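Local coordinates for protein phytase (Citrobacter braakii, PDB 3ZHC) that belongs to branch 2 of the histidine phosphatase superfamily and has the mixed alpha/beta build of that family, at residues Leu293-Asp297 with Ile421-Arg425. The protein carries 2 engineered substitutions. Sequence-based numbering, arbitrary orientation.
Sequences LDMID and IKEIR
Asp-294 and Arg-425 carry the more elaborate of two salt bridges between helix 282-301 and the end of helix 414-424, with Arg-425 the first residue beyond its last turn. The guanidinium offers its NE side, so that two nitrogens grip the two carboxylate oxygens separately. Arg-425 NE lies 2.8 Å from Asp-294 OD1, on that oxygen's syn lone pair, while Arg-425 NH2 reaches Asp-294 OD2 over 2.9 Å in a nearly straight bond (178°). Both oxygens sit close to the guanidinium plane, although the two flat groups are twisted 28° apart; paired bonds of this kind restrict rotation of the carboxylate. Arginine suits the place because its NE hydrogen and one NH2 hydrogen point the same way, matching the two oxygens of a short aspartate.

The second bridge has a single bond. Lys-422 starts out pointing away from the other helix, but bends at chi2, chi3 and chi4 (chi3 106°, well away from a staggered value), which brings NZ back to 2.7 Å from Asp-297 OD2, approached nearly along the C-O bond. Ser-418 OG hydrogen-bonds both to Asp-297 OD1 and to Lys-422 NZ, tying the buried carboxylate a second time to helix 414-424.

Beside these charges runs an apolar seam. Ile-421 sends CD1 against Asp-297 CB (3.7 Å), and its other branch, CG2, meets Leu-293 CB at 4.0 Å; a beta-branched residue can thus fill two neighbouring spots. Leu-293 CD1 touches Ile-424 CG1 (4.0 Å), the two side chains crossing at about a right angle, and both also rest on Leu-335 of helix 325-335.

Met-295 and Ile-296 pack on strands 318-323 and 28-38. The contact therefore adds the C-terminal helix as an outer layer over a sheet-covering helix, within the alpha/beta fold of branch 2 histidine phosphatases.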
# COMPACT_ATOMS: atom_id res chain seq x y z
N LEU B 293 14.93 22.01 5.85
CA LEU B 293 16.15 21.19 5.66
C LEU B 293 17.42 21.92 6.15
O LEU B 293 18.27 21.29 6.80
CB LEU B 293 16.30 20.78 4.20
CG LEU B 293 15.25 19.75 3.72
CD1 LEU B 293 15.25 19.63 2.22
CD2 LEU B 293 15.49 18.40 4.38
N ASP B 294 17.52 23.22 5.86
CA ASP B 294 18.68 24.06 6.33
C ASP B 294 18.72 24.17 7.85
O ASP B 294 19.80 24.08 8.44
CB ASP B 294 18.65 25.47 5.72
CG ASP B 294 18.98 25.49 4.22
OD1 ASP B 294 19.46 24.46 3.64
OD2 ASP B 294 18.78 26.56 3.61
N MET B 295 17.54 24.37 8.46
CA MET B 295 17.38 24.41 9.93
C MET B 295 17.76 23.08 10.55
O MET B 295 18.54 23.03 11.49
CB MET B 295 15.93 24.77 10.31
CG MET B 295 15.64 24.96 11.85
SD MET B 295 16.56 26.35 12.60
CE MET B 295 15.75 27.74 11.82
N ILE B 296 17.20 21.98 10.01
CA ILE B 296 17.49 20.61 10.50
C ILE B 296 18.98 20.32 10.43
O ILE B 296 19.56 19.76 11.39
CB ILE B 296 16.73 19.54 9.68
CG1 ILE B 296 15.22 19.60 9.93
CG2 ILE B 296 17.23 18.12 10.00
CD1 ILE B 296 14.39 19.00 8.81
N ASP B 297 19.60 20.70 9.30
CA ASP B 297 21.02 20.45 9.05
C ASP B 297 21.90 21.24 10.06
O ASP B 297 22.75 20.65 10.74
CB ASP B 297 21.36 20.81 7.59
CG ASP B 297 22.73 20.34 7.18
OD1 ASP B 297 23.27 19.37 7.77
OD2 ASP B 297 23.26 20.94 6.23
N ILE B 421 21.33 16.70 1.97
CA ILE B 421 20.63 17.98 2.11
C ILE B 421 21.19 19.02 1.13
O ILE B 421 20.42 19.80 0.56
CB ILE B 421 20.63 18.50 3.60
CG1 ILE B 421 19.69 17.63 4.45
CG2 ILE B 421 20.23 19.96 3.70
CD1 ILE B 421 19.57 18.05 5.89
N LYS B 422 22.51 19.03 0.93
CA LYS B 422 23.13 19.94 -0.08
C LYS B 422 22.66 19.64 -1.50
O LYS B 422 22.42 20.57 -2.28
CB LYS B 422 24.66 19.84 -0.07
CG LYS B 422 25.38 20.22 1.23
CD LYS B 422 24.96 21.57 1.78
CE LYS B 422 24.08 21.45 2.99
NZ LYS B 422 24.92 21.08 4.16
N GLU B 423 22.54 18.36 -1.83
CA GLU B 423 22.14 17.94 -3.17
C GLU B 423 20.70 18.33 -3.50
O GLU B 423 20.44 18.86 -4.59
CB GLU B 423 22.33 16.43 -3.33
CG GLU B 423 22.01 15.91 -4.76
CD GLU B 423 22.52 14.52 -5.01
OE1 GLU B 423 23.72 14.26 -4.73
OE2 GLU B 423 21.73 13.69 -5.51
N ILE B 424 19.79 18.08 -2.58
CA ILE B 424 18.36 18.34 -2.79
C ILE B 424 17.92 19.83 -2.61
O ILE B 424 16.97 20.26 -3.26
CB ILE B 424 17.45 17.37 -1.91
CG1 ILE B 424 17.57 17.68 -0.41
CG2 ILE B 424 17.80 15.91 -2.22
CD1 ILE B 424 17.16 16.47 0.53
N ARG B 425 18.61 20.59 -1.77
CA ARG B 425 18.19 21.99 -1.47
C ARG B 425 18.23 22.92 -2.69
O ARG B 425 19.06 22.76 -3.56
CB ARG B 425 19.01 22.59 -0.32
CG ARG B 425 20.46 22.89 -0.65
CD ARG B 425 21.22 23.32 0.56
NE ARG B 425 20.73 24.58 1.12
CZ ARG B 425 21.02 25.80 0.67
NH1 ARG B 425 21.81 25.99 -0.40
NH2 ARG B 425 20.52 26.86 1.28